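PDB 5LNB: ubiquitin-like-specific protease 2, which is a thiol protease of the C48 peptidase family that removes SUMO from proteins, represented in this chain by its catalytic domain. Local coordinates for residues A[75-80]-A[105-110]; A[212-217]-A[263-268]. All blocks are in the same frame, centred on the assembly; numbering follows the deposited sequence.

Interaction 1. Residues A[75-80]-A[105-110]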
# COMPACT_ATOMS: atom_id res chain seq x y z
N GLN A 75 14.25 5.00 1.37
CA GLN A 75 13.39 5.50 2.43
C GLN A 75 12.09 4.72 2.60
O GLN A 75 11.40 4.91 3.62
CB GLN A 75 13.03 6.97 2.18
CG GLN A 75 14.23 7.90 2.15
CD GLN A 75 13.85 9.33 1.81
OE1 GLN A 75 12.87 9.58 1.09
NE2 GLN A 75 14.60 10.29 2.35
N VAL A 76 11.74 3.84 1.66
CA VAL A 76 10.43 3.20 1.63
C VAL A 76 10.60 1.69 1.51
O VAL A 76 11.42 1.22 0.72
CB VAL A 76 9.57 3.74 0.45
CG1 VAL A 76 10.26 3.46 -0.88
CG2 VAL A 76 8.16 3.16 0.46
N HIS A 77 9.81 0.94 2.27
CA HIS A 77 9.67 -0.50 2.09
C HIS A 77 8.19 -0.84 1.91
O HIS A 77 7.37 -0.55 2.79
CB HIS A 77 10.24 -1.28 3.27
CG HIS A 77 10.41 -2.74 3.00
ND1 HIS A 77 9.37 -3.63 3.06
CD2 HIS A 77 11.50 -3.46 2.64
CE1 HIS A 77 9.81 -4.84 2.76
NE2 HIS A 77 11.10 -4.76 2.50
N LEU A 78 7.86 -1.46 0.78
CA LEU A 78 6.49 -1.83 0.45
C LEU A 78 6.30 -3.31 0.70
O LEU A 78 6.97 -4.14 0.08
CB LEU A 78 6.16 -1.50 -1.01
CG LEU A 78 4.83 -2.04 -1.55
CD1 LEU A 78 3.63 -1.49 -0.77
CD2 LEU A 78 4.66 -1.75 -3.03
N MET A 79 5.41 -3.65 1.62
CA MET A 79 5.02 -5.04 1.81
C MET A 79 3.93 -5.40 0.82
O MET A 79 3.02 -4.60 0.54
CB MET A 79 4.50 -5.25 3.23
CG MET A 79 5.55 -5.07 4.31
SD MET A 79 6.81 -6.34 4.19
CE MET A 79 7.60 -6.14 5.79
N SER A 80 4.01 -6.60 0.27
CA SER A 80 2.86 -7.11 -0.46
C SER A 80 1.71 -7.38 0.51
O SER A 80 1.91 -7.57 1.72
CB SER A 80 3.21 -8.37 -1.23
OG SER A 80 2.94 -9.52 -0.46
N THR A 105 16.03 -8.01 5.43
CA THR A 105 15.39 -6.70 5.40
C THR A 105 16.01 -5.81 6.46
O THR A 105 16.71 -6.27 7.37
CB THR A 105 13.89 -6.80 5.65
OG1 THR A 105 13.68 -7.36 6.96
CG2 THR A 105 13.19 -7.65 4.58
N ASP A 106 15.71 -4.52 6.36
CA ASP A 106 16.25 -3.54 7.28
C ASP A 106 15.18 -2.47 7.49
O ASP A 106 15.36 -1.31 7.14
CB ASP A 106 17.56 -2.97 6.74
CG ASP A 106 18.23 -2.01 7.69
OD1 ASP A 106 17.85 -1.99 8.89
OD2 ASP A 106 19.14 -1.28 7.25
N LEU A 107 14.05 -2.87 8.08
CA LEU A 107 12.87 -2.00 8.10
C LEU A 107 13.10 -0.72 8.90
O LEU A 107 12.52 0.33 8.56
CB LEU A 107 11.67 -2.75 8.66
CG LEU A 107 11.21 -3.95 7.83
CD1 LEU A 107 9.99 -4.64 8.44
CD2 LEU A 107 10.94 -3.50 6.39
N PHE A 108 13.91 -0.77 9.95
CA PHE A 108 14.09 0.41 10.79
C PHE A 108 15.00 1.46 10.16
O PHE A 108 15.19 2.52 10.76
CB PHE A 108 14.61 0.01 12.18
CG PHE A 108 13.56 -0.61 13.07
CD1 PHE A 108 12.63 -1.52 12.57
CD2 PHE A 108 13.49 -0.29 14.42
CE1 PHE A 108 11.68 -2.09 13.39
CE2 PHE A 108 12.54 -0.86 15.24
CZ PHE A 108 11.63 -1.76 14.73
N SER A 109 15.55 1.21 8.97
CA SER A 109 16.19 2.29 8.23
C SER A 109 15.22 2.99 7.28
O SER A 109 15.60 3.94 6.60
CB SER A 109 17.40 1.78 7.45
OG SER A 109 16.99 0.93 6.39
N LYS A 110 13.96 2.56 7.25
CA LYS A 110 12.97 3.15 6.36
C LYS A 110 12.22 4.29 7.04
O LYS A 110 11.85 4.21 8.21
CB LYS A 110 11.99 2.08 5.89
CG LYS A 110 12.67 0.82 5.35
CD LYS A 110 13.45 1.14 4.09
CE LYS A 110 14.50 0.09 3.80
NZ LYS A 110 15.23 0.47 2.56

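Interaction 2. Residues A[212-217]-A[263-268]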
# COMPACT_ATOMS: atom_id res chain seq x y z
N MET A 212 -17.89 -1.47 0.68
CA MET A 212 -16.71 -2.24 1.06
C MET A 212 -15.93 -2.70 -0.17
O MET A 212 -14.69 -2.70 -0.16
CB MET A 212 -17.10 -3.44 1.92
CG MET A 212 -15.87 -4.16 2.49
SD MET A 212 -16.25 -5.23 3.89
CE MET A 212 -17.13 -6.55 3.08
N SER A 213 -16.63 -3.07 -1.25
CA SER A 213 -15.96 -3.58 -2.44
C SER A 213 -15.18 -2.50 -3.18
O SER A 213 -14.34 -2.85 -4.02
CB SER A 213 -16.98 -4.23 -3.37
OG SER A 213 -17.91 -3.30 -3.91
N ASP A 214 -15.41 -1.21 -2.90
CA ASP A 214 -14.54 -0.14 -3.39
C ASP A 214 -13.30 0.10 -2.52
O ASP A 214 -12.43 0.89 -2.91
CB ASP A 214 -15.29 1.19 -3.50
CG ASP A 214 -16.24 1.27 -4.71
OD1 ASP A 214 -16.06 0.51 -5.69
OD2 ASP A 214 -17.16 2.11 -4.66
N CYS A 215 -13.20 -0.54 -1.35
CA CYS A 215 -12.08 -0.24 -0.44
C CYS A 215 -10.72 -0.42 -1.11
O CYS A 215 -9.79 0.36 -0.86
CB CYS A 215 -12.17 -1.13 0.80
SG CYS A 215 -13.47 -0.64 1.90
N GLY A 216 -10.57 -1.45 -1.95
CA GLY A 216 -9.29 -1.66 -2.60
C GLY A 216 -8.87 -0.49 -3.48
O GLY A 216 -7.68 -0.18 -3.58
N VAL A 217 -9.85 0.16 -4.12
CA VAL A 217 -9.57 1.33 -4.96
C VAL A 217 -9.15 2.51 -4.11
O VAL A 217 -8.27 3.29 -4.49
CB VAL A 217 -10.81 1.67 -5.82
CG1 VAL A 217 -10.60 2.97 -6.61
CG2 VAL A 217 -11.14 0.54 -6.77
N SER A 263 -14.66 8.03 -10.31
CA SER A 263 -14.10 7.59 -11.58
C SER A 263 -12.77 6.86 -11.43
O SER A 263 -12.17 6.50 -12.44
CB SER A 263 -13.91 8.80 -12.50
OG SER A 263 -15.12 9.53 -12.63
N ALA A 264 -12.30 6.65 -10.20
CA ALA A 264 -10.96 6.11 -10.00
C ALA A 264 -10.82 4.73 -10.63
O ALA A 264 -9.79 4.43 -11.25
CB ALA A 264 -10.64 6.06 -8.51
N ARG A 265 -11.83 3.89 -10.47
CA ARG A 265 -11.80 2.55 -11.05
C ARG A 265 -11.55 2.61 -12.56
O ARG A 265 -10.72 1.87 -13.09
CB ARG A 265 -13.12 1.85 -10.76
CG ARG A 265 -13.00 0.41 -10.41
CD ARG A 265 -14.37 -0.10 -10.07
NE ARG A 265 -14.51 -0.34 -8.64
CZ ARG A 265 -14.21 -1.49 -8.06
NH1 ARG A 265 -13.74 -2.48 -8.80
NH2 ARG A 265 -14.37 -1.64 -6.75
N LYS A 266 -12.28 3.47 -13.26
CA LYS A 266 -12.12 3.56 -14.70
C LYS A 266 -10.72 4.04 -15.06
O LYS A 266 -10.12 3.56 -16.03
CB LYS A 266 -13.18 4.48 -15.30
CG LYS A 266 -12.90 4.89 -16.73
CD LYS A 266 -14.01 5.73 -17.32
CE LYS A 266 -13.98 5.66 -18.85
NZ LYS A 266 -15.26 6.11 -19.49
N ASN A 267 -10.17 4.97 -14.27
CA ASN A 267 -8.85 5.50 -14.60
C ASN A 267 -7.77 4.45 -14.38
O ASN A 267 -6.80 4.38 -15.15
CB ASN A 267 -8.58 6.78 -13.81
CG ASN A 267 -9.41 7.96 -14.33
OD1 ASN A 267 -9.46 8.20 -15.53
ND2 ASN A 267 -10.08 8.67 -13.42
N LEU A 268 -7.93 3.61 -13.35
CA LEU A 268 -7.01 2.49 -13.17
C LEU A 268 -7.07 1.53 -14.36
O LEU A 268 -6.04 1.03 -14.81
CB LEU A 268 -7.31 1.76 -11.86
CG LEU A 268 -7.13 2.54 -10.55
CD1 LEU A 268 -7.66 1.71 -9.40
CD2 LEU A 268 -5.66 2.93 -10.30
O HOH W 1 -15.51 2.27 -7.82

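Interaction 1. Residues A[75-80]-A[105-110]
The CD2 methyl of L107 sits over one face of the H77 imidazole, a CH-pi contact that ties edge strand 76-78 of the mixed sheet in this Ulp1-type protease domain to the 3-10 turn 107-109, just ahead of the neighbouring parallel strand 112-119. L107 CD2 lies 3.6 Å from the centroid of the H77 ring and 16° off its normal. The methyl is displaced toward the rim, and H77 CG, anti to its backbone N (chi1 -167°), is the ring atom nearest to L107 CD2, at 3.5 Å. The other branch of L107 continues the packing: L107 CD1 and M79 CE meet tip to tip at 3.9 Å, both residues being buried, and L107 also touches F181 of helix 172-190. K110 adds its methylenes to this packed side, K110 CG lying 3.8 Å from H77 CB and K110 CD resting against the peptide carbon of V76. Its ammonium end bonds to E74 O, just before the strand.

Toward NE2 of the H77 ring the packing thins. T105 CG2 comes only obliquely to H77 NE2, at 4.1 Å, while T105 OG1 is engaged elsewhere, with V102 O and Y185 OH. No hydrogen bond joins the two segments; H77 pairs through its backbone with Y112 and V114 instead. The turn is closed internally, where D106 O accepts from S109 N and also from S109 OG, the hydroxyl lying in the carbonyl plane 2.9 Å from D106 O.

Interaction 2. Residues A[212-217]-A[263-268]
D214 and R265 form a salt bridge at the head of helix 215-228, with R265 reaching in from the first turn of helix 264-285. R265 NH2 donates to D214 OD1 at 2.9 Å with an N-H...O angle of 155°, near the guanidinium plane and onto the anti lone pair of that oxygen. The carboxylate and guanidinium planes are turned 44° apart, and R265 NE reaches the same D214 OD1 by a weak bond of 3.4 Å. A water reinforces this second link, donating to D214 OD1 and accepting from R265 NE. R265 NH2 also makes a weak bond to S213 O, at 3.0 Å. V217 CG2 lies over one face of the R265 guanidinium, while on its other branch V217 CG1 packs against A264 CB at 3.6 Å and more loosely on L268 CD1.

The next shell fixes these groups: R265 NH1 bonds to D47 O, D214 OD2 accepts from N211 ND2, and S213 OG bonds to K46 O. An alanine in place of R265 would probably leave D214 OD1 without its charged mate and D47 O without the guanidinium donor, and open a gap beside V217 CG2. Residues 214-216 read Asp-Cys-Gly, and C215 is probably the nucleophile, as in this family; its side chain leaves the backbone away from segment 263-268 and touches H122 and W123 of strand 122-129. Helix 264-285 packs on the side of helix 215-228 that V217 faces, A264 meeting L221 and L268 touching I220 of that helix, with L268 also against F57 and Y61 of helix 51-67.

Overall arrangement
Interaction 1 closes along the chain before interaction 2 opens, and the two lie on opposite sides of the chain's centre, their own centres 26 Å apart and their nearest atoms about 12 Å apart. They do not touch, yet both belong to the Ulp1-type catalytic domain. The mixed sheet and helix 51-67 connect them: that helix is met by edge strand 76-78 in interaction 1 and by helix 264-285 in interaction 2, while the segment 212-217 also borders strand 122-129 of the sheet. Interaction 1 therefore packs the sheet's edge, whereas interaction 2 joins helices around the segment that probably carries the nucleophile.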